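Local coordinates for MSM0271 protein (Mycobacterium smegmatis, PDB 5SUH) that forms a trimeric, double-ringed shell tile of a bacterial microcompartment, the mycobacterial RMM compartment, and may take part in transport across that shell, at residues E132-P137 and A179-V184; V184-A189 and G208-G213; I155-R158 and S163-L166. All coordinates share one frame; numbering follows the deposited sequence.

Contact 1: E132-P137 and A179-V184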
ATOM      1  N   GLU A 132      -1.238 -11.232  37.540  1.00 62.73           N
ATOM      2  CA  GLU A 132      -1.696  -9.978  38.096  1.00 62.37           C
ATOM      3  C   GLU A 132      -0.594  -8.920  38.020  1.00 63.39           C
ATOM      4  O   GLU A 132      -0.769  -7.816  38.521  1.00 66.79           O
ATOM      5  CB  GLU A 132      -2.228 -10.180  39.534  1.00 54.85           C
ATOM      6  CG  GLU A 132      -1.250 -10.669  40.601  1.00 79.90           C
ATOM      7  CD  GLU A 132      -1.082 -12.194  40.670  1.00 94.09           C
ATOM      8  OE1 GLU A 132      -1.547 -12.931  39.753  1.00 77.95           O
ATOM      9  OE2 GLU A 132      -0.517 -12.651  41.699  1.00100.17           O
ATOM     10  N   ASP A 133       0.507  -9.239  37.336  1.00 67.23           N
ATOM     11  CA  ASP A 133       1.544  -8.232  37.051  1.00 67.06           C
ATOM     12  C   ASP A 133       1.102  -7.323  35.881  1.00 61.32           C
ATOM     13  O   ASP A 133       1.701  -6.279  35.663  1.00 64.81           O
ATOM     14  CB  ASP A 133       2.886  -8.884  36.638  1.00 61.12           C
ATOM     15  CG  ASP A 133       3.655  -9.501  37.783  1.00 71.09           C
ATOM     16  OD1 ASP A 133       3.487  -9.092  38.957  1.00 77.42           O
ATOM     17  OD2 ASP A 133       4.449 -10.421  37.483  1.00 66.59           O
ATOM     18  N   GLN A 134       0.037  -7.691  35.166  1.00 50.29           N
ATOM     19  CA  GLN A 134      -0.461  -6.856  34.067  1.00 57.67           C
ATOM     20  C   GLN A 134      -1.060  -5.521  34.547  1.00 60.19           C
ATOM     21  O   GLN A 134      -1.321  -5.325  35.752  1.00 57.49           O
ATOM     22  CB  GLN A 134      -1.504  -7.609  33.219  1.00 48.67           C
ATOM     23  CG  GLN A 134      -2.955  -7.599  33.761  1.00 58.95           C
ATOM     24  CD  GLN A 134      -3.931  -8.384  32.859  1.00 66.43           C
ATOM     25  OE1 GLN A 134      -3.719  -8.504  31.648  1.00 68.60           O
ATOM     26  NE2 GLN A 134      -5.016  -8.873  33.439  1.00 71.79           N
ATOM     27  N   LEU A 135      -1.256  -4.597  33.602  1.00 51.94           N
ATOM     28  CA  LEU A 135      -1.946  -3.330  33.888  1.00 55.36           C
ATOM     29  C   LEU A 135      -3.461  -3.514  33.924  1.00 54.50           C
ATOM     30  O   LEU A 135      -4.028  -4.201  33.069  1.00 53.98           O
ATOM     31  CB  LEU A 135      -1.563  -2.276  32.851  1.00 50.84           C
ATOM     32  CG  LEU A 135      -0.113  -1.769  32.901  1.00 59.41           C
ATOM     33  CD1 LEU A 135       0.205  -0.881  31.700  1.00 59.18           C
ATOM     34  CD2 LEU A 135       0.067  -0.964  34.165  1.00 51.42           C
ATOM     35  N   ARG A 136      -4.125  -2.898  34.902  1.00 52.97           N
ATOM     36  CA  ARG A 136      -5.576  -2.974  34.914  1.00 60.65           C
ATOM     37  C   ARG A 136      -6.103  -1.998  33.847  1.00 59.34           C
ATOM     38  O   ARG A 136      -5.511  -0.943  33.618  1.00 63.78           O
ATOM     39  CB  ARG A 136      -6.151  -2.678  36.302  1.00 64.73           C
ATOM     40  CG  ARG A 136      -6.349  -1.233  36.606  1.00 75.82           C
ATOM     41  CD  ARG A 136      -7.148  -1.069  37.882  1.00104.36           C
ATOM     42  NE  ARG A 136      -7.041   0.307  38.362  1.00130.35           N
ATOM     43  CZ  ARG A 136      -7.427   0.726  39.563  1.00138.22           C
ATOM     44  NH1 ARG A 136      -7.933  -0.128  40.447  1.00143.43           N
ATOM     45  NH2 ARG A 136      -7.264   2.000  39.895  1.00134.97           N
ATOM     46  N   PRO A 137      -7.208  -2.356  33.187  1.00 49.73           N
ATOM     47  CA  PRO A 137      -7.772  -1.525  32.109  1.00 55.29           C
ATOM     48  C   PRO A 137      -8.140  -0.120  32.561  1.00 55.35           C
ATOM     49  O   PRO A 137      -8.694   0.063  33.649  1.00 61.98           O
ATOM     50  CB  PRO A 137      -9.031  -2.293  31.690  1.00 52.22           C
ATOM     51  CG  PRO A 137      -8.714  -3.748  32.066  1.00 53.69           C
ATOM     52  CD  PRO A 137      -7.909  -3.648  33.332  1.00 49.48           C
ATOM     53  N   ALA A 179      -4.057  -1.117  24.778  1.00 46.64           N
ATOM     54  CA  ALA A 179      -4.849  -1.340  23.587  1.00 41.70           C
ATOM     55  C   ALA A 179      -5.385  -2.764  23.436  1.00 49.91           C
ATOM     56  O   ALA A 179      -6.461  -2.955  22.864  1.00 51.41           O
ATOM     57  CB  ALA A 179      -4.014  -0.965  22.337  1.00 40.38           C
ATOM     58  N   LEU A 180      -4.646  -3.761  23.920  1.00 43.04           N
ATOM     59  CA  LEU A 180      -5.003  -5.130  23.581  1.00 47.12           C
ATOM     60  C   LEU A 180      -6.291  -5.564  24.306  1.00 54.65           C
ATOM     61  O   LEU A 180      -6.963  -6.518  23.871  1.00 47.82           O
ATOM     62  CB  LEU A 180      -3.862  -6.096  23.892  1.00 47.74           C
ATOM     63  CG  LEU A 180      -3.951  -7.481  23.219  1.00 49.53           C
ATOM     64  CD1 LEU A 180      -4.243  -7.331  21.733  1.00 45.22           C
ATOM     65  CD2 LEU A 180      -2.703  -8.318  23.416  1.00 48.04           C
ATOM     66  N   PHE A 181      -6.696  -4.806  25.329  1.00 40.02           N
ATOM     67  CA  PHE A 181      -7.938  -5.124  26.053  1.00 46.39           C
ATOM     68  C   PHE A 181      -9.160  -4.937  25.164  1.00 49.67           C
ATOM     69  O   PHE A 181     -10.260  -5.386  25.498  1.00 54.84           O
ATOM     70  CB  PHE A 181      -8.103  -4.264  27.298  1.00 43.45           C
ATOM     71  CG  PHE A 181      -7.304  -4.737  28.477  1.00 52.06           C
ATOM     72  CD1 PHE A 181      -7.421  -6.038  28.947  1.00 54.10           C
ATOM     73  CD2 PHE A 181      -6.403  -3.884  29.102  1.00 56.40           C
ATOM     74  CE1 PHE A 181      -6.684  -6.471  30.052  1.00 45.83           C
ATOM     75  CE2 PHE A 181      -5.658  -4.312  30.191  1.00 58.54           C
ATOM     76  CZ  PHE A 181      -5.803  -5.611  30.664  1.00 50.30           C
ATOM     77  N   ALA A 182      -8.967  -4.272  24.030  1.00 44.48           N
ATOM     78  CA  ALA A 182     -10.043  -4.086  23.067  1.00 39.60           C
ATOM     79  C   ALA A 182     -10.534  -5.445  22.563  1.00 52.04           C
ATOM     80  O   ALA A 182     -11.693  -5.595  22.131  1.00 54.07           O
ATOM     81  CB  ALA A 182      -9.589  -3.209  21.929  1.00 36.89           C
ATOM     82  N   ALA A 183      -9.629  -6.421  22.592  1.00 49.01           N
ATOM     83  CA  ALA A 183      -9.939  -7.781  22.162  1.00 47.57           C
ATOM     84  C   ALA A 183     -11.038  -8.403  23.017  1.00 47.13           C
ATOM     85  O   ALA A 183     -12.015  -8.937  22.484  1.00 45.16           O
ATOM     86  CB  ALA A 183      -8.696  -8.647  22.198  1.00 47.31           C
ATOM     87  N   VAL A 184     -10.879  -8.342  24.340  1.00 47.92           N
ATOM     88  CA  VAL A 184     -11.844  -8.985  25.216  1.00 53.65           C
ATOM     89  C   VAL A 184     -13.155  -8.179  25.215  1.00 51.78           C
ATOM     90  O   VAL A 184     -14.240  -8.773  25.287  1.00 46.41           O
ATOM     91  CB  VAL A 184     -11.301  -9.187  26.674  1.00 53.47           C
ATOM     92  CG1 VAL A 184     -11.147  -7.861  27.430  1.00 57.75           C
ATOM     93  CG2 VAL A 184     -12.227 -10.096  27.453  1.00 48.46           C
TER
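The ring of F181 carries P137 over one face and receives the backbone carbonyl of L135 at its edge. P137 CG stands above the ring centre, 3.6 Å from the centroid of F181 and 10° off the ring normal, a CH-pi contact made from almost straight overhead. In the plane of the F181 ring, L135 O approaches the rim at 3.3 Å from CZ, so that the partly negative oxygen faces the ring's C-H groups and not its pi cloud. Q134 comes in obliquely: its OE1 lies 3.7 Å from F181 CZ, with amide and ring planes 60° apart. That OE1 accepts a hydrogen bond from the backbone N of Y36. The contact joins the two circularly permuted BMC regions of the chain, since 132-137 belongs to the loop that leads from the first into strand 138-145 of the second, and F181 lies in 179-184, which runs on as helix 182-192. Its chi1 of -80° sets CG anti to the carbonyl carbon and sends the ring toward the linker. V35, on strand 32-39, also packs against F181, while the guanidinium of R136 forms a salt bridge with E237.

Contact 2: V184-A189 and G208-G213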
ATOM      1  N   VAL A 184     -10.879  -8.342  24.340  1.00 47.92           N
ATOM      2  CA  VAL A 184     -11.844  -8.985  25.216  1.00 53.65           C
ATOM      3  C   VAL A 184     -13.155  -8.179  25.215  1.00 51.78           C
ATOM      4  O   VAL A 184     -14.240  -8.773  25.287  1.00 46.41           O
ATOM      5  CB  VAL A 184     -11.301  -9.187  26.674  1.00 53.47           C
ATOM      6  CG1 VAL A 184     -11.147  -7.861  27.430  1.00 57.75           C
ATOM      7  CG2 VAL A 184     -12.227 -10.096  27.453  1.00 48.46           C
ATOM      8  N   ALA A 185     -13.061  -6.849  25.095  1.00 47.95           N
ATOM      9  CA  ALA A 185     -14.270  -6.011  25.064  1.00 47.89           C
ATOM     10  C   ALA A 185     -15.132  -6.346  23.838  1.00 49.90           C
ATOM     11  O   ALA A 185     -16.348  -6.497  23.975  1.00 47.33           O
ATOM     12  CB  ALA A 185     -13.914  -4.517  25.086  1.00 38.25           C
ATOM     13  N   ALA A 186     -14.514  -6.528  22.668  1.00 35.62           N
ATOM     14  CA  ALA A 186     -15.281  -6.871  21.452  1.00 48.14           C
ATOM     15  C   ALA A 186     -15.963  -8.228  21.589  1.00 52.83           C
ATOM     16  O   ALA A 186     -17.164  -8.332  21.347  1.00 53.68           O
ATOM     17  CB  ALA A 186     -14.387  -6.872  20.198  1.00 39.27           C
ATOM     18  N   ASN A 187     -15.207  -9.250  22.011  1.00 52.52           N
ATOM     19  CA  ASN A 187     -15.747 -10.599  22.165  1.00 40.61           C
ATOM     20  C   ASN A 187     -16.862 -10.669  23.234  1.00 49.48           C
ATOM     21  O   ASN A 187     -17.860 -11.373  23.035  1.00 45.66           O
ATOM     22  CB  ASN A 187     -14.636 -11.598  22.519  1.00 36.51           C
ATOM     23  CG  ASN A 187     -15.082 -13.064  22.335  1.00 54.78           C
ATOM     24  OD1 ASN A 187     -15.341 -13.529  21.211  1.00 51.87           O
ATOM     25  ND2 ASN A 187     -15.184 -13.784  23.438  1.00 60.55           N
ATOM     26  N   GLU A 188     -16.723  -9.929  24.340  1.00 42.18           N
ATOM     27  CA  GLU A 188     -17.761  -9.948  25.360  1.00 43.56           C
ATOM     28  C   GLU A 188     -19.064  -9.283  24.839  1.00 55.28           C
ATOM     29  O   GLU A 188     -20.184  -9.804  25.070  1.00 37.89           O
ATOM     30  CB  GLU A 188     -17.285  -9.260  26.646  1.00 42.63           C
ATOM     31  CG  GLU A 188     -16.350 -10.134  27.470  1.00 57.18           C
ATOM     32  CD  GLU A 188     -16.942 -11.522  27.750  1.00 67.13           C
ATOM     33  OE1 GLU A 188     -18.084 -11.617  28.259  1.00 64.62           O
ATOM     34  OE2 GLU A 188     -16.259 -12.526  27.446  1.00 75.16           O
ATOM     35  N   ALA A 189     -18.922  -8.171  24.115  1.00 37.07           N
ATOM     36  CA  ALA A 189     -20.087  -7.492  23.535  1.00 50.58           C
ATOM     37  C   ALA A 189     -20.868  -8.414  22.589  1.00 51.40           C
ATOM     38  O   ALA A 189     -22.093  -8.481  22.649  1.00 52.40           O
ATOM     39  CB  ALA A 189     -19.672  -6.208  22.798  1.00 35.30           C
ATOM     40  N   GLY A 208      -6.656   1.323  22.583  1.00 42.86           N
ATOM     41  CA  GLY A 208      -7.529   0.471  21.792  1.00 38.66           C
ATOM     42  C   GLY A 208      -8.842   1.178  21.482  1.00 46.64           C
ATOM     43  O   GLY A 208      -9.347   1.970  22.284  1.00 47.71           O
ATOM     44  N   ARG A 209      -9.403   0.889  20.317  1.00 48.53           N
ATOM     45  CA  ARG A 209     -10.672   1.492  19.936  1.00 50.53           C
ATOM     46  C   ARG A 209     -11.638   0.444  19.380  1.00 53.83           C
ATOM     47  O   ARG A 209     -11.275  -0.403  18.530  1.00 48.15           O
ATOM     48  CB  ARG A 209     -10.457   2.610  18.910  1.00 41.51           C
ATOM     49  CG  ARG A 209      -9.783   3.861  19.476  1.00 51.70           C
ATOM     50  CD  ARG A 209      -8.286   3.834  19.252  1.00 48.69           C
ATOM     51  NE  ARG A 209      -7.611   5.027  19.770  1.00 56.82           N
ATOM     52  CZ  ARG A 209      -6.648   5.660  19.096  1.00 57.42           C
ATOM     53  NH1 ARG A 209      -6.290   5.223  17.880  1.00 48.41           N
ATOM     54  NH2 ARG A 209      -6.076   6.733  19.605  1.00 43.81           N
ATOM     55  N   LEU A 210     -12.879   0.539  19.847  1.00 46.93           N
ATOM     56  CA  LEU A 210     -13.935  -0.380  19.464  1.00 39.00           C
ATOM     57  C   LEU A 210     -15.081   0.407  18.797  1.00 44.75           C
ATOM     58  O   LEU A 210     -15.549   1.410  19.345  1.00 39.64           O
ATOM     59  CB  LEU A 210     -14.427  -1.137  20.707  1.00 40.81           C
ATOM     60  CG  LEU A 210     -15.510  -2.210  20.541  1.00 50.49           C
ATOM     61  CD1 LEU A 210     -15.114  -3.186  19.427  1.00 52.34           C
ATOM     62  CD2 LEU A 210     -15.771  -2.949  21.852  1.00 42.66           C
ATOM     63  N   TYR A 211     -15.510  -0.041  17.613  1.00 45.66           N
ATOM     64  CA  TYR A 211     -16.660   0.535  16.892  1.00 43.31           C
ATOM     65  C   TYR A 211     -17.734  -0.540  16.699  1.00 46.32           C
ATOM     66  O   TYR A 211     -17.513  -1.537  16.004  1.00 49.10           O
ATOM     67  CB  TYR A 211     -16.265   1.072  15.513  1.00 39.63           C
ATOM     68  CG  TYR A 211     -15.423   2.325  15.444  1.00 50.37           C
ATOM     69  CD1 TYR A 211     -14.047   2.287  15.720  1.00 53.48           C
ATOM     70  CD2 TYR A 211     -15.961   3.520  14.979  1.00 55.36           C
ATOM     71  CE1 TYR A 211     -13.254   3.433  15.600  1.00 44.42           C
ATOM     72  CE2 TYR A 211     -15.183   4.659  14.852  1.00 50.00           C
ATOM     73  CZ  TYR A 211     -13.835   4.613  15.172  1.00 49.95           C
ATOM     74  OH  TYR A 211     -13.070   5.754  15.037  1.00 48.66           O
ATOM     75  N   ILE A 212     -18.904  -0.312  17.274  1.00 50.46           N
ATOM     76  CA  ILE A 212     -20.022  -1.261  17.248  1.00 44.67           C
ATOM     77  C   ILE A 212     -21.339  -0.594  16.812  1.00 46.17           C
ATOM     78  O   ILE A 212     -21.694   0.493  17.281  1.00 56.45           O
ATOM     79  CB  ILE A 212     -20.175  -1.924  18.654  1.00 53.51           C
ATOM     80  CG1 ILE A 212     -19.110  -3.000  18.835  1.00 52.83           C
ATOM     81  CG2 ILE A 212     -21.535  -2.554  18.836  1.00 46.67           C
ATOM     82  CD1 ILE A 212     -19.153  -3.634  20.183  1.00 63.15           C
ATOM     83  N   GLY A 213     -22.046  -1.239  15.897  1.00 46.09           N
ATOM     84  CA  GLY A 213     -23.308  -0.738  15.373  1.00 43.26           C
ATOM     85  C   GLY A 213     -24.473  -1.652  15.707  1.00 46.08           C
ATOM     86  O   GLY A 213     -24.288  -2.854  15.886  1.00 47.46           O
TER
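A185, A186 and A189 of helix 182-192 pack against L210 and I212 of strand 208-214, a helix-on-sheet layer of the second circularly permuted BMC region. The local axes approach to 9.3 Å at their closest and lie only 22° from parallel, a close spacing consistent with the small alanines at the interface. The interaction across the interface is apolar. L210 has the largest share and divides its two methyls: CD1 meets the CB of A186 at 3.8 Å, while CD2 lies beside the backbone between A185 and A186, 4.0 Å from A185 CB. A chi1 of -178° swings the L210 fork away from the backbone N and up to the helix. V201 of the neighbouring strand and I226 of helix 216-232 also touch L210, continuing the hydrophobic layer around it.

R209 and Y211, on the strand's other side, bind polar partners: R209 forms a salt bridge with E175 and a hydrogen bond to the carbonyl oxygen of E100 of a neighbouring subunit, and Y211 OH is hydrogen-bonded to E79 of that same subunit. Toward the strand's C-terminal end, I212 reaches the helix through its CD1 methyl, 3.7 Å from A189 CB.

Contact 3: I155-R158 and S163-L166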
ATOM      1  N   ILE A 155     -18.269   8.297   5.387  1.00 55.62           N
ATOM      2  CA  ILE A 155     -16.831   8.528   5.613  1.00 47.08           C
ATOM      3  C   ILE A 155     -16.284   7.611   6.707  1.00 55.24           C
ATOM      4  O   ILE A 155     -15.112   7.252   6.696  1.00 56.19           O
ATOM      5  CB  ILE A 155     -16.520  10.005   5.957  1.00 51.75           C
ATOM      6  CG1 ILE A 155     -15.024  10.286   5.811  1.00 47.67           C
ATOM      7  CG2 ILE A 155     -17.040  10.393   7.352  1.00 57.55           C
ATOM      8  CD1 ILE A 155     -14.649  11.771   5.999  1.00 62.73           C
ATOM      9  N   LEU A 156     -17.149   7.197   7.630  1.00 61.70           N
ATOM     10  CA  LEU A 156     -16.755   6.247   8.656  1.00 59.83           C
ATOM     11  C   LEU A 156     -16.417   4.912   7.971  1.00 67.43           C
ATOM     12  O   LEU A 156     -15.421   4.281   8.305  1.00 72.23           O
ATOM     13  CB  LEU A 156     -17.865   6.060   9.694  1.00 52.33           C
ATOM     14  CG  LEU A 156     -17.454   5.591  11.086  1.00 54.08           C
ATOM     15  CD1 LEU A 156     -18.565   5.845  12.072  1.00 63.16           C
ATOM     16  CD2 LEU A 156     -17.107   4.129  11.074  1.00 51.11           C
ATOM     17  N   ASN A 157     -17.217   4.501   6.987  1.00 71.09           N
ATOM     18  CA  ASN A 157     -17.014   3.202   6.335  1.00 66.68           C
ATOM     19  C   ASN A 157     -15.758   3.077   5.470  1.00 83.58           C
ATOM     20  O   ASN A 157     -15.413   1.963   5.089  1.00 96.01           O
ATOM     21  CB  ASN A 157     -18.231   2.804   5.491  1.00 43.78           C
ATOM     22  CG  ASN A 157     -19.394   2.332   6.346  1.00 55.19           C
ATOM     23  OD1 ASN A 157     -19.210   1.526   7.270  1.00 50.92           O
ATOM     24  ND2 ASN A 157     -20.605   2.813   6.037  1.00 53.53           N
ATOM     25  N   ARG A 158     -15.120   4.179   5.077  1.00 86.36           N
ATOM     26  CA  ARG A 158     -13.903   4.049   4.264  1.00 88.60           C
ATOM     27  C   ARG A 158     -12.602   4.165   5.093  1.00100.83           C
ATOM     28  O   ARG A 158     -11.502   4.016   4.561  1.00100.73           O
ATOM     29  CB  ARG A 158     -13.883   5.062   3.135  1.00 85.61           C
ATOM     30  CG  ARG A 158     -15.244   5.461   2.655  1.00 88.34           C
ATOM     31  CD  ARG A 158     -15.122   6.289   1.392  1.00100.97           C
ATOM     32  NE  ARG A 158     -13.928   7.127   1.365  1.00110.34           N
ATOM     33  CZ  ARG A 158     -13.539   7.819   0.297  1.00118.30           C
ATOM     34  NH1 ARG A 158     -12.427   8.544   0.343  1.00123.38           N
ATOM     35  NH2 ARG A 158     -14.268   7.791  -0.816  1.00112.33           N
ATOM     36  N   SER A 163     -16.998  -5.152   8.387  1.00 80.26           N
ATOM     37  CA  SER A 163     -18.435  -4.878   8.220  1.00 64.90           C
ATOM     38  C   SER A 163     -18.623  -3.384   8.213  1.00 65.22           C
ATOM     39  O   SER A 163     -17.689  -2.610   8.508  1.00 60.74           O
ATOM     40  CB  SER A 163     -19.348  -5.488   9.291  1.00 69.17           C
ATOM     41  OG  SER A 163     -19.684  -6.832   9.033  1.00 76.27           O
ATOM     42  N   MET A 164     -19.841  -2.984   7.873  1.00 64.19           N
ATOM     43  CA  MET A 164     -20.131  -1.587   7.672  1.00 62.05           C
ATOM     44  C   MET A 164     -21.332  -1.175   8.477  1.00 60.39           C
ATOM     45  O   MET A 164     -22.211  -1.990   8.771  1.00 66.79           O
ATOM     46  CB  MET A 164     -20.351  -1.320   6.181  1.00 69.32           C
ATOM     47  CG  MET A 164     -19.135  -1.722   5.330  1.00 83.81           C
ATOM     48  SD  MET A 164     -19.354  -1.594   3.542  1.00136.40           S
ATOM     49  CE  MET A 164     -20.635  -2.798   3.242  1.00 61.59           C
ATOM     50  N   ILE A 165     -21.366   0.107   8.821  1.00 50.41           N
ATOM     51  CA  ILE A 165     -22.505   0.659   9.524  1.00 47.96           C
ATOM     52  C   ILE A 165     -23.372   1.396   8.511  1.00 46.49           C
ATOM     53  O   ILE A 165     -22.854   2.021   7.579  1.00 56.78           O
ATOM     54  CB  ILE A 165     -22.056   1.590  10.651  1.00 50.63           C
ATOM     55  CG1 ILE A 165     -23.245   1.985  11.522  1.00 52.20           C
ATOM     56  CG2 ILE A 165     -21.290   2.791  10.089  1.00 37.50           C
ATOM     57  CD1 ILE A 165     -22.857   2.635  12.805  1.00 50.71           C
ATOM     58  N   LEU A 166     -24.686   1.244   8.647  1.00 53.96           N
ATOM     59  CA  LEU A 166     -25.666   1.881   7.751  1.00 60.34           C
ATOM     60  C   LEU A 166     -26.310   3.125   8.385  1.00 50.33           C
ATOM     61  O   LEU A 166     -26.444   3.202   9.617  1.00 48.43           O
ATOM     62  CB  LEU A 166     -26.746   0.875   7.356  1.00 57.64           C
ATOM     63  CG  LEU A 166     -26.265  -0.364   6.605  1.00 62.15           C
ATOM     64  CD1 LEU A 166     -27.439  -1.290   6.336  1.00 55.67           C
ATOM     65  CD2 LEU A 166     -25.545   0.002   5.299  1.00 62.01           C
TER
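N157 closes its side-chain amide on the backbone of I165, using both polar atoms at once. Its OD1 accepts the I165 N-H at 3.0 Å, and its ND2 donates to I165 O at 2.8 Å. The second bond is almost perfectly straight, with an N-H...O angle of 178°, and I165 O lies in the amide plane of N157. The first is more bent, at 153°, but the N-H arrives in the carbonyl plane of the side chain and on a lone pair of OD1. One residue's peptide N-H and C=O are therefore read together by one flat group, much as a neighbouring strand would read them, although 163-166 is not part of a regular strand.

I165 adds its methyl CG2, which lies 3.7 Å from N157 OD1 and flanks the amide. Elsewhere its side chain packs on L171 and V199 of the sheet. M164 approaches N157 at about a right angle, its CB 3.3 Å from OD1; chi1 of -58° places CG anti to the carbonyl carbon, and the thioether end then leads off from the amide.

The bonds tie the end region of helix 150-156 to the segment that runs on toward strand 170-177, closing a short loop of the second BMC region. Several subunits meet here: V154 of one neighbouring subunit packs on N157, and Y59 of another on M164.

All three touching residues are buried, so the paired bonds satisfy polar backbone groups of I165 that would otherwise be costly to bury. The acceptor and the donor of the N157 amide each have a matching partner, which favours this amide orientation and limits rotation about chi2.

In the fold
Contacts 1 and 2 share V184 and both use helix 182-192: F181 meets the linker between the BMC regions, whereas the alanines later in the chain cover the sheet. Contact 2 is wholly buried and purely apolar, as befits the layer between helix and strand. Contact 1 is partly buried and mixes ring packing with backbone polarity. Contact 3 is buried too, but its centre lies about 20 Å from the chain's centre, among neighbouring subunits, and it relies on hydrogen bonds. It adjoins contact 2, with L156 packing on Y211 and I165 on G213, while contact 1 is on the opposite side of the chain's centre, where no other subunit touches its segments.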